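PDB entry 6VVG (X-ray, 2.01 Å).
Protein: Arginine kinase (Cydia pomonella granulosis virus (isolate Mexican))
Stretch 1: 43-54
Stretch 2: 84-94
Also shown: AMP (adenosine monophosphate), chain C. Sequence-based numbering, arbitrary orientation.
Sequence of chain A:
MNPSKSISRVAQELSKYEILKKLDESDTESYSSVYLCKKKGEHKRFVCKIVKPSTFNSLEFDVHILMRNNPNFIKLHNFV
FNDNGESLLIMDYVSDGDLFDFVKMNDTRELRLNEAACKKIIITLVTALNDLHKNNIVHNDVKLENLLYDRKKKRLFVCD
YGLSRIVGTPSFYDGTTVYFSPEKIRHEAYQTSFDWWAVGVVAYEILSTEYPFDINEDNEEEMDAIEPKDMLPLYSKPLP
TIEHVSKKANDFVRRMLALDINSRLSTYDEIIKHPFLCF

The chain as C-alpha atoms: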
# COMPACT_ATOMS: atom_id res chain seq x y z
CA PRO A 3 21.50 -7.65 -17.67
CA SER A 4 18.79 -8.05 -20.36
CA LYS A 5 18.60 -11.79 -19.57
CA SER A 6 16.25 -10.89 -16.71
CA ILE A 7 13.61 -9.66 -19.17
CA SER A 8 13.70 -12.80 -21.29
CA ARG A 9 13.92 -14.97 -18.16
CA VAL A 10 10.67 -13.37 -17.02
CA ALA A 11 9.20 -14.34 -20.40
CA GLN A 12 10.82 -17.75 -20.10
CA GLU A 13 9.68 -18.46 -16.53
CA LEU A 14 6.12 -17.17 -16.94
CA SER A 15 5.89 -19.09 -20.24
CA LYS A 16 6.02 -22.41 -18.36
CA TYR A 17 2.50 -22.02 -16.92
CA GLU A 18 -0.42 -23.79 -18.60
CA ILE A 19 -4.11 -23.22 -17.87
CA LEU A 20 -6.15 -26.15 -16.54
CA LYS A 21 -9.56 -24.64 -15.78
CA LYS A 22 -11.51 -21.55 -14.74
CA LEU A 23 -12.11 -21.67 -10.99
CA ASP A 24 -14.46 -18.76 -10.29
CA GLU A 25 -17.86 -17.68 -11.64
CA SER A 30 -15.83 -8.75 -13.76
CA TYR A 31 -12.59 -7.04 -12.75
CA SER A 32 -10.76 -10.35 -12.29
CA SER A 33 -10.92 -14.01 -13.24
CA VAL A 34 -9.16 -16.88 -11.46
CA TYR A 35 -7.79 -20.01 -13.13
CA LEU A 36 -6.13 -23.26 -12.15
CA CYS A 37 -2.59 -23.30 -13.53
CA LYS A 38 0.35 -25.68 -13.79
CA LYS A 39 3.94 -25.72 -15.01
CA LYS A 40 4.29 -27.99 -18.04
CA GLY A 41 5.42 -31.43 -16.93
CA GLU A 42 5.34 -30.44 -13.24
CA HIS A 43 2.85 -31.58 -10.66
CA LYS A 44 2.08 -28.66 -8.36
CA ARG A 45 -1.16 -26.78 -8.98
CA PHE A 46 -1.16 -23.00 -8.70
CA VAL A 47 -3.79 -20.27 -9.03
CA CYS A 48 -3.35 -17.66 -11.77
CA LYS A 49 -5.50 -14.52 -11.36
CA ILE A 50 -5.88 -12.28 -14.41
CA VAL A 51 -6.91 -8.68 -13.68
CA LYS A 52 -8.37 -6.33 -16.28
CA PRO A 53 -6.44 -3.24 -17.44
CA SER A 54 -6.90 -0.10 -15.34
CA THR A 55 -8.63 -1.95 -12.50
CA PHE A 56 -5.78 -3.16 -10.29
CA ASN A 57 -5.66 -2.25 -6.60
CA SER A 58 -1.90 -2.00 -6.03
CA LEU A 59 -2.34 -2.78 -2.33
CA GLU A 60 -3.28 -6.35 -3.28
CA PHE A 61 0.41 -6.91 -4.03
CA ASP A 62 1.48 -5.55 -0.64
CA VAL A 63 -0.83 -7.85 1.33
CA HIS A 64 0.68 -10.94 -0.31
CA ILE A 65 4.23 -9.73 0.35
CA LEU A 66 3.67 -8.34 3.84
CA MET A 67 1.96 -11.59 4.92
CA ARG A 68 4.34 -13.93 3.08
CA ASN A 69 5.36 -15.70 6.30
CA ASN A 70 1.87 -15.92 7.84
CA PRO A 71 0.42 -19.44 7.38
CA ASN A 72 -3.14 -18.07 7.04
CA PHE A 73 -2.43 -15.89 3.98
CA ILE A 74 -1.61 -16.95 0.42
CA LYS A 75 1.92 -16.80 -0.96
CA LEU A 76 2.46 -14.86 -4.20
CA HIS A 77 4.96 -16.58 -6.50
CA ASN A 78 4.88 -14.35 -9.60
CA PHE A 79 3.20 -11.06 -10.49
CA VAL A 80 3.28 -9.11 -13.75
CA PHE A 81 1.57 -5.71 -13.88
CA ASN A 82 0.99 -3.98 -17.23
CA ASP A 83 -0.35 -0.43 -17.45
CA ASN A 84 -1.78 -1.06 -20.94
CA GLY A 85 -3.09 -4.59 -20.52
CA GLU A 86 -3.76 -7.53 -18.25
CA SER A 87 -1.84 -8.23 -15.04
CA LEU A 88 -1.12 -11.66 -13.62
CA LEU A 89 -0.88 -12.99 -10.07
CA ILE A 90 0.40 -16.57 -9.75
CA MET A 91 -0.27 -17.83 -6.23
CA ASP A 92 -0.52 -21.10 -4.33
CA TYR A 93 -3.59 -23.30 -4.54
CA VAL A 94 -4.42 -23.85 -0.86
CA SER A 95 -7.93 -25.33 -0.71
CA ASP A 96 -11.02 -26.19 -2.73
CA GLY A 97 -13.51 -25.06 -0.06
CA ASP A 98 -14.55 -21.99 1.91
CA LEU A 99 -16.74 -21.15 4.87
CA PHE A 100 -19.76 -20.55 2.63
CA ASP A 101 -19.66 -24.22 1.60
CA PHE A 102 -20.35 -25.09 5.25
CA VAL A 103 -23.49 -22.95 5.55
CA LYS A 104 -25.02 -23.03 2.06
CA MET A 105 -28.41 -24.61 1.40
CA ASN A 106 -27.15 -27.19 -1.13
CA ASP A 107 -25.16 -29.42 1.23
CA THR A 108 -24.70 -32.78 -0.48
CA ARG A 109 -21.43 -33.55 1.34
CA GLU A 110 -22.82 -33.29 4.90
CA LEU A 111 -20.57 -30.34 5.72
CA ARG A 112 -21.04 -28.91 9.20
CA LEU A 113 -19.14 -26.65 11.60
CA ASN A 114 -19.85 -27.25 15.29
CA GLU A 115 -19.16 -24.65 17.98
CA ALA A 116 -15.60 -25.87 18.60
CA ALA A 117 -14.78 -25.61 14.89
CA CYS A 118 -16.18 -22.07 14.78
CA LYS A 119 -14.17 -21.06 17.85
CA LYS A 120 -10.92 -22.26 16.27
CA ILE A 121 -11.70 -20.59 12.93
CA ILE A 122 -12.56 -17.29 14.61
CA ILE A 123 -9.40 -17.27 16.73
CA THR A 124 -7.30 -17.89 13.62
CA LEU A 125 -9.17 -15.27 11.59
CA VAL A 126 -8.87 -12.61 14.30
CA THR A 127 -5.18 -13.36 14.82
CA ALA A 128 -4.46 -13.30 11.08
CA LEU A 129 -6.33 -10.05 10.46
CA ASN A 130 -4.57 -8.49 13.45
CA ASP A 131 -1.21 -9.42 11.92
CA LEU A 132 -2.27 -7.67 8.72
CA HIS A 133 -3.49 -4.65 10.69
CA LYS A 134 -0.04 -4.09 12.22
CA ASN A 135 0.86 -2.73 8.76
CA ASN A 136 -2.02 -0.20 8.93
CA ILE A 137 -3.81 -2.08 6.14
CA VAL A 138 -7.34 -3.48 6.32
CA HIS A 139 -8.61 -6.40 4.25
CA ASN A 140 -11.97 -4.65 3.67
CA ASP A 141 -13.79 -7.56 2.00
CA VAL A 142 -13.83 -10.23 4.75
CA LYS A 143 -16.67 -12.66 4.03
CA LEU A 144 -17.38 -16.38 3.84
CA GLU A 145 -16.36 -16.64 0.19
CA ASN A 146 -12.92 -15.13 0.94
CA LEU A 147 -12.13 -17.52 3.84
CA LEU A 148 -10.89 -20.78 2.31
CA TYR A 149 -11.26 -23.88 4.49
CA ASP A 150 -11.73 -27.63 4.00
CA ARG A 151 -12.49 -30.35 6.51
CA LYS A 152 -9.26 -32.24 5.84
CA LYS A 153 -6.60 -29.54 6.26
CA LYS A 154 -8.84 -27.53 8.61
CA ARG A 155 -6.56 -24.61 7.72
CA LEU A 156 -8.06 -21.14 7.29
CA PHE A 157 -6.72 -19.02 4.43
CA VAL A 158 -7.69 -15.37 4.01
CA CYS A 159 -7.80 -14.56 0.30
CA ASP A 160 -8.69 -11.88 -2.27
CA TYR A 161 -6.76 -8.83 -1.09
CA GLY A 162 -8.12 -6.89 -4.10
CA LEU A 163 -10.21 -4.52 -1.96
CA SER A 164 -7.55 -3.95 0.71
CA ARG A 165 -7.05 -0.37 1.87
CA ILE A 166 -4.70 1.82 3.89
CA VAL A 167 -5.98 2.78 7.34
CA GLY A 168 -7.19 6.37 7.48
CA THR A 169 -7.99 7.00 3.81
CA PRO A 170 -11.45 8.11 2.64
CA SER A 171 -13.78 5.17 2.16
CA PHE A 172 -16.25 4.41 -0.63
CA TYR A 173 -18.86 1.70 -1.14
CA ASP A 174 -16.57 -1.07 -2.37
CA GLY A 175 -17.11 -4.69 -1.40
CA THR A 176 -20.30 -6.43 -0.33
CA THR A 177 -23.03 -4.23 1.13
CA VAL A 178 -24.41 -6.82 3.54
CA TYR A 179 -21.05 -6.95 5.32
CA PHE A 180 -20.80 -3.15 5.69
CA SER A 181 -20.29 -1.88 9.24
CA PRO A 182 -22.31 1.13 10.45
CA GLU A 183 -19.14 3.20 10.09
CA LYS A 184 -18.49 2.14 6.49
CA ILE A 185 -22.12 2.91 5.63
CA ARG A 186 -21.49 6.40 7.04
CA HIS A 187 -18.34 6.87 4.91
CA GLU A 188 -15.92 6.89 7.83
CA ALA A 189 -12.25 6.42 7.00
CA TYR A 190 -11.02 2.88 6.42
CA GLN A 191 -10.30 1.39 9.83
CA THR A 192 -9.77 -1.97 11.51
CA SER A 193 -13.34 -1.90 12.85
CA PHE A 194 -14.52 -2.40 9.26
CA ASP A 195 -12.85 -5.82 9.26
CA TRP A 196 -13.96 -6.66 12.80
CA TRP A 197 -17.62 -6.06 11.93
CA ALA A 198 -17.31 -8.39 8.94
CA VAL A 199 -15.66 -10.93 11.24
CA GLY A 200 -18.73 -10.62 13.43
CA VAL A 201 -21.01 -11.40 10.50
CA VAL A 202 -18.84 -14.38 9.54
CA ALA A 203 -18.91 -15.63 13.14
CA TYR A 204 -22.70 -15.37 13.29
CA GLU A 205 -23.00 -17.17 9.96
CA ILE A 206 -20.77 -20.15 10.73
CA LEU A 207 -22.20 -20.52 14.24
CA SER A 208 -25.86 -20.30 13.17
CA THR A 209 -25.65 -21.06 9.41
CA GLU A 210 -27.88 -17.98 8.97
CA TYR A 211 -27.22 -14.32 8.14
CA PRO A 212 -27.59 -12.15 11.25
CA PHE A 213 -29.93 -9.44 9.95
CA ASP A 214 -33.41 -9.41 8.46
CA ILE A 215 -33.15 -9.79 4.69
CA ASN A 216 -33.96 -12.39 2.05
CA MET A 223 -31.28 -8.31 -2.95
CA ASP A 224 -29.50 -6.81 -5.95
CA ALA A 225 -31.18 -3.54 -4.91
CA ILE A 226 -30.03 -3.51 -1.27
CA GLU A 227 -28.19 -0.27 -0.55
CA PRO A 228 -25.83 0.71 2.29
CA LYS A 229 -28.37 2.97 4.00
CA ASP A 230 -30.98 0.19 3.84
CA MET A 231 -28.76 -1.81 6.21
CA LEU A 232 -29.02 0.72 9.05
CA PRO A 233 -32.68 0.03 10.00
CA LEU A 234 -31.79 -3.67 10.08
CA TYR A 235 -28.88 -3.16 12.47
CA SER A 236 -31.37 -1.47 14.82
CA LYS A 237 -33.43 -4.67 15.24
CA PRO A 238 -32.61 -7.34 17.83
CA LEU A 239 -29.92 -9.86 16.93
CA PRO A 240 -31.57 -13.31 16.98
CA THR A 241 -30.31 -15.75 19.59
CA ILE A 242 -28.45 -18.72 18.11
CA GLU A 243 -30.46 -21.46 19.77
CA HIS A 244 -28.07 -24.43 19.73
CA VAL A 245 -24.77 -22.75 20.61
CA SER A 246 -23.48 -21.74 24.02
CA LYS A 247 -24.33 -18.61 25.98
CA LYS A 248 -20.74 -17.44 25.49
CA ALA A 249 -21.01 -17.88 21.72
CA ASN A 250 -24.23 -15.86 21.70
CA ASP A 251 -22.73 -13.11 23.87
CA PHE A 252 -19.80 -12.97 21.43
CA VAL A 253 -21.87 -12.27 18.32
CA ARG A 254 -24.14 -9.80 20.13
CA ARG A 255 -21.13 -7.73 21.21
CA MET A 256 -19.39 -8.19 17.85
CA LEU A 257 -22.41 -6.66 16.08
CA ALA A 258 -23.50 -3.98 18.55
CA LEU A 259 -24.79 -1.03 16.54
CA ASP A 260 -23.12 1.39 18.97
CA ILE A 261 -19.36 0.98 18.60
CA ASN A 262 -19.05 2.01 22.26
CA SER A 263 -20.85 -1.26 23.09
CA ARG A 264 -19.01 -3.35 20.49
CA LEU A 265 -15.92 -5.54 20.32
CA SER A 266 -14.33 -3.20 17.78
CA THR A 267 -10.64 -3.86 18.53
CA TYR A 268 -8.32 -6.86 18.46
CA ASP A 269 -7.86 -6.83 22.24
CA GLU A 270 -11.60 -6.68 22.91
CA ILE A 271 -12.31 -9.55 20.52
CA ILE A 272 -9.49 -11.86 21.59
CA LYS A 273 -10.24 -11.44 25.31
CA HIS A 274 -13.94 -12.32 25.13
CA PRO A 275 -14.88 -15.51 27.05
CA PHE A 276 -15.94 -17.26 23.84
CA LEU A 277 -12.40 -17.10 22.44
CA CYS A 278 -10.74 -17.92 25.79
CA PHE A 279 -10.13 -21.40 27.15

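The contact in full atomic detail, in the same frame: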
# COMPACT_ATOMS: atom_id res chain seq x y z
N HIS A 43 4.07 -31.12 -11.31
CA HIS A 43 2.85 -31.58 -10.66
C HIS A 43 2.07 -30.43 -10.02
O HIS A 43 0.86 -30.32 -10.20
CB HIS A 43 3.17 -32.62 -9.59
CG HIS A 43 2.03 -32.89 -8.66
ND1 HIS A 43 1.06 -33.83 -8.93
CD2 HIS A 43 1.69 -32.34 -7.47
CE1 HIS A 43 0.17 -33.85 -7.95
NE2 HIS A 43 0.53 -32.95 -7.05
N LYS A 44 2.76 -29.58 -9.26
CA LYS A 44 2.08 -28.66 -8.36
C LYS A 44 1.05 -27.80 -9.09
O LYS A 44 1.31 -27.27 -10.18
CB LYS A 44 3.10 -27.75 -7.66
CG LYS A 44 2.50 -26.85 -6.60
CD LYS A 44 3.58 -26.25 -5.72
CE LYS A 44 2.98 -25.48 -4.55
NZ LYS A 44 3.51 -24.09 -4.47
N ARG A 45 -0.12 -27.67 -8.48
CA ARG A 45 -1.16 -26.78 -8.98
C ARG A 45 -1.00 -25.40 -8.35
O ARG A 45 -0.72 -25.28 -7.15
CB ARG A 45 -2.55 -27.34 -8.65
CG ARG A 45 -3.12 -28.21 -9.75
CD ARG A 45 -2.43 -29.56 -9.80
NE ARG A 45 -3.17 -30.52 -10.61
CZ ARG A 45 -2.63 -31.58 -11.21
NH1 ARG A 45 -1.33 -31.83 -11.07
NH2 ARG A 45 -3.39 -32.39 -11.93
N PHE A 46 -1.16 -24.37 -9.17
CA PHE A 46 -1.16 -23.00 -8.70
C PHE A 46 -2.48 -22.34 -9.09
O PHE A 46 -3.29 -22.92 -9.82
CB PHE A 46 0.02 -22.21 -9.31
CG PHE A 46 1.38 -22.81 -9.02
CD1 PHE A 46 2.07 -22.44 -7.88
CD2 PHE A 46 1.96 -23.73 -9.88
CE1 PHE A 46 3.32 -22.97 -7.60
CE2 PHE A 46 3.21 -24.27 -9.60
CZ PHE A 46 3.88 -23.89 -8.46
N VAL A 47 -2.65 -21.09 -8.67
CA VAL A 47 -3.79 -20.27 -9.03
C VAL A 47 -3.27 -19.04 -9.76
O VAL A 47 -2.47 -18.28 -9.20
CB VAL A 47 -4.61 -19.86 -7.80
CG1 VAL A 47 -5.59 -18.75 -8.16
CG2 VAL A 47 -5.34 -21.06 -7.22
N CYS A 48 -3.72 -18.84 -11.00
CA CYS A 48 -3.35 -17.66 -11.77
C CYS A 48 -4.56 -16.74 -11.90
O CYS A 48 -5.58 -17.14 -12.46
CB CYS A 48 -2.83 -18.02 -13.16
SG CYS A 48 -2.53 -16.56 -14.20
N LYS A 49 -4.44 -15.52 -11.38
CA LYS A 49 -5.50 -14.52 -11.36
C LYS A 49 -5.16 -13.45 -12.38
O LYS A 49 -4.10 -12.82 -12.30
CB LYS A 49 -5.63 -13.93 -9.96
CG LYS A 49 -6.58 -12.77 -9.81
CD LYS A 49 -6.73 -12.42 -8.33
CE LYS A 49 -7.93 -11.52 -8.09
NZ LYS A 49 -7.98 -11.04 -6.68
N ILE A 50 -6.05 -13.26 -13.35
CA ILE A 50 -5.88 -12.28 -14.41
C ILE A 50 -6.77 -11.08 -14.10
O ILE A 50 -7.99 -11.23 -13.97
CB ILE A 50 -6.23 -12.88 -15.78
CG1 ILE A 50 -5.30 -14.05 -16.12
CG2 ILE A 50 -6.15 -11.81 -16.87
CD1 ILE A 50 -5.69 -14.80 -17.38
N VAL A 51 -6.18 -9.90 -14.01
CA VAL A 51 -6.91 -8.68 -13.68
C VAL A 51 -6.98 -7.78 -14.91
O VAL A 51 -5.99 -7.64 -15.65
CB VAL A 51 -6.26 -7.93 -12.50
CG1 VAL A 51 -6.96 -6.60 -12.26
CG2 VAL A 51 -6.30 -8.79 -11.24
N LYS A 52 -8.13 -7.16 -15.11
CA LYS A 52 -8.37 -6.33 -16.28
C LYS A 52 -7.48 -5.09 -16.26
O LYS A 52 -7.05 -4.64 -15.19
CB LYS A 52 -9.83 -5.90 -16.34
CG LYS A 52 -10.79 -6.89 -17.01
CD LYS A 52 -12.24 -6.39 -16.94
CE LYS A 52 -12.73 -5.92 -18.31
NZ LYS A 52 -14.17 -5.53 -18.30
N PRO A 53 -7.19 -4.51 -17.42
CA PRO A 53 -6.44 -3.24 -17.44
C PRO A 53 -7.18 -2.14 -16.69
O PRO A 53 -8.41 -2.04 -16.73
CB PRO A 53 -6.31 -2.92 -18.93
CG PRO A 53 -7.42 -3.74 -19.61
CD PRO A 53 -7.46 -5.01 -18.78
N SER A 54 -6.40 -1.30 -16.01
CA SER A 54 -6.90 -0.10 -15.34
C SER A 54 -7.90 -0.42 -14.23
O SER A 54 -8.76 0.40 -13.90
CB SER A 54 -7.53 0.88 -16.34
OG SER A 54 -6.56 1.47 -17.18
N ASN A 84 -0.95 -1.03 -19.74
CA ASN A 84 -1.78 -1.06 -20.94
C ASN A 84 -2.25 -2.47 -21.27
O ASN A 84 -2.29 -2.87 -22.44
CB ASN A 84 -1.02 -0.47 -22.13
CG ASN A 84 -1.93 -0.08 -23.28
OD1 ASN A 84 -3.10 0.25 -23.08
ND2 ASN A 84 -1.40 -0.12 -24.50
N GLY A 85 -2.60 -3.25 -20.26
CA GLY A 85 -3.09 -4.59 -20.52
C GLY A 85 -3.45 -5.33 -19.25
O GLY A 85 -3.74 -4.73 -18.22
N GLU A 86 -3.42 -6.65 -19.36
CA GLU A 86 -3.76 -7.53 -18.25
C GLU A 86 -2.56 -7.70 -17.32
O GLU A 86 -1.41 -7.63 -17.75
CB GLU A 86 -4.21 -8.90 -18.77
CG GLU A 86 -5.40 -8.85 -19.71
CD GLU A 86 -5.90 -10.23 -20.08
OE1 GLU A 86 -5.10 -11.04 -20.60
OE2 GLU A 86 -7.10 -10.52 -19.86
N SER A 87 -2.85 -7.94 -16.05
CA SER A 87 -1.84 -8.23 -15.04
C SER A 87 -2.12 -9.58 -14.41
O SER A 87 -3.28 -9.98 -14.22
CB SER A 87 -1.80 -7.14 -13.97
OG SER A 87 -1.72 -5.85 -14.55
N LEU A 88 -1.05 -10.29 -14.08
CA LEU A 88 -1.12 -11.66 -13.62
C LEU A 88 -0.63 -11.78 -12.19
O LEU A 88 0.40 -11.21 -11.83
CB LEU A 88 -0.26 -12.57 -14.50
CG LEU A 88 -0.42 -12.53 -16.02
CD1 LEU A 88 0.30 -13.73 -16.64
CD2 LEU A 88 -1.88 -12.52 -16.39
N LEU A 89 -1.35 -12.56 -11.39
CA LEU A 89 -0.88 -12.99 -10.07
C LEU A 89 -0.89 -14.51 -10.04
O LEU A 89 -1.95 -15.12 -10.18
CB LEU A 89 -1.76 -12.43 -8.95
CG LEU A 89 -1.69 -10.94 -8.61
CD1 LEU A 89 -2.38 -10.13 -9.68
CD2 LEU A 89 -2.31 -10.70 -7.25
N ILE A 90 0.28 -15.12 -9.86
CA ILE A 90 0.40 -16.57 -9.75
C ILE A 90 0.67 -16.90 -8.29
O ILE A 90 1.73 -16.54 -7.75
CB ILE A 90 1.51 -17.12 -10.66
CG1 ILE A 90 1.19 -16.78 -12.12
CG2 ILE A 90 1.63 -18.63 -10.48
CD1 ILE A 90 2.27 -17.21 -13.10
N MET A 91 -0.28 -17.58 -7.66
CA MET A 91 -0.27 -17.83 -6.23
C MET A 91 -0.49 -19.32 -5.97
O MET A 91 -0.84 -20.09 -6.86
CB MET A 91 -1.37 -17.01 -5.53
CG MET A 91 -2.78 -17.35 -6.01
SD MET A 91 -4.05 -16.32 -5.25
CE MET A 91 -3.46 -14.68 -5.66
N ASP A 92 -0.28 -19.71 -4.72
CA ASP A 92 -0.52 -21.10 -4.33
C ASP A 92 -2.00 -21.44 -4.46
O ASP A 92 -2.87 -20.58 -4.31
CB ASP A 92 -0.08 -21.33 -2.88
CG ASP A 92 1.40 -21.60 -2.74
OD1 ASP A 92 2.03 -22.07 -3.71
OD2 ASP A 92 1.94 -21.33 -1.65
N TYR A 93 -2.28 -22.71 -4.76
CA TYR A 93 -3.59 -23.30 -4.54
C TYR A 93 -3.57 -23.91 -3.14
O TYR A 93 -2.77 -24.81 -2.87
CB TYR A 93 -3.89 -24.37 -5.60
CG TYR A 93 -5.28 -24.97 -5.49
CD1 TYR A 93 -5.62 -25.82 -4.45
CD2 TYR A 93 -6.26 -24.68 -6.44
CE1 TYR A 93 -6.89 -26.36 -4.34
CE2 TYR A 93 -7.53 -25.22 -6.35
CZ TYR A 93 -7.84 -26.06 -5.30
OH TYR A 93 -9.10 -26.60 -5.20
N VAL A 94 -4.44 -23.43 -2.26
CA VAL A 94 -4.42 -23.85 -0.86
C VAL A 94 -5.60 -24.74 -0.49
O VAL A 94 -5.45 -25.61 0.37
CB VAL A 94 -4.34 -22.63 0.08
CG1 VAL A 94 -3.03 -21.88 -0.12
CG2 VAL A 94 -5.53 -21.72 -0.12
P AMP C . -10.83 -14.90 -5.47
O1P AMP C . -12.17 -14.22 -5.25
O2P AMP C . -10.46 -15.61 -4.19
O3P AMP C . -9.87 -13.88 -6.02
O5' AMP C . -10.98 -16.03 -6.59
C5' AMP C . -12.25 -16.58 -6.90
C4' AMP C . -12.42 -17.97 -6.32
O4' AMP C . -11.32 -18.82 -6.75
C3' AMP C . -12.39 -18.07 -4.81
O3' AMP C . -13.61 -17.70 -4.20
C2' AMP C . -12.02 -19.54 -4.60
O2' AMP C . -13.14 -20.38 -4.86
C1' AMP C . -11.00 -19.73 -5.72
N9 AMP C . -9.64 -19.42 -5.24
C8 AMP C . -9.13 -18.18 -5.18
N7 AMP C . -7.90 -18.26 -4.70
C5 AMP C . -7.63 -19.55 -4.45
C6 AMP C . -6.52 -20.17 -3.94
N6 AMP C . -5.23 -19.67 -3.50
N1 AMP C . -6.50 -21.49 -3.79
C2 AMP C . -7.59 -22.22 -4.13
N3 AMP C . -8.69 -21.61 -4.62
C4 AMP C . -8.71 -20.27 -4.78
O HOH W 1 -0.03 -24.27 -4.82
O HOH W 2 -4.09 -5.02 -15.46

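The contact between residues 43-54 and 84-94 is a pairing of two antiparallel β-strands, held by a ladder of backbone hydrogen bonds, with AMP lying against the face that carries Val 47, Lys 49 and Met 91. It illustrates how antiparallel register alternates bonded and non-bonded pairs. Val 47, Lys 49 and Val 51 each exchange two hydrogen bonds with Met 91, Leu 89 and Ser 87, respectively. The ladder is tight at Val 47, where N lies 2.7 Å from Met 91 O and O lies 2.8 Å from Met 91 N, and loosens to 3.2 Å between Ser 87 N and Val 51 O. The same carbonyls also receive CA-H...O contacts from intervening residues, as Leu 89 O does from Cys 48 CA (3.3 Å).

Because side chains alternate, the sheet has two faces, both largely apolar, though the second also carries Lys 49 and Ser 87. Cys 48, Ile 50, Leu 88 and Ile 90 share one apolar face, with Ile 50 CG1 3.8 Å from Leu 88 CD2. On the other, Val 47 CB packs 3.6 Å from Met 91 CG, and Val 47 CG2 approaches AMP C6 (3.6 Å). The adenine is read by backbone: Val 94 N donates to AMP N1 (3.2 Å).

Beyond the regular ladder, charge and water take over. Lys 44 NZ forms a salt bridge with Asp 92 OD1 (2.6 Å), while a water links Arg 45 O (2.6 Å) to Tyr 93 N (2.7 Å).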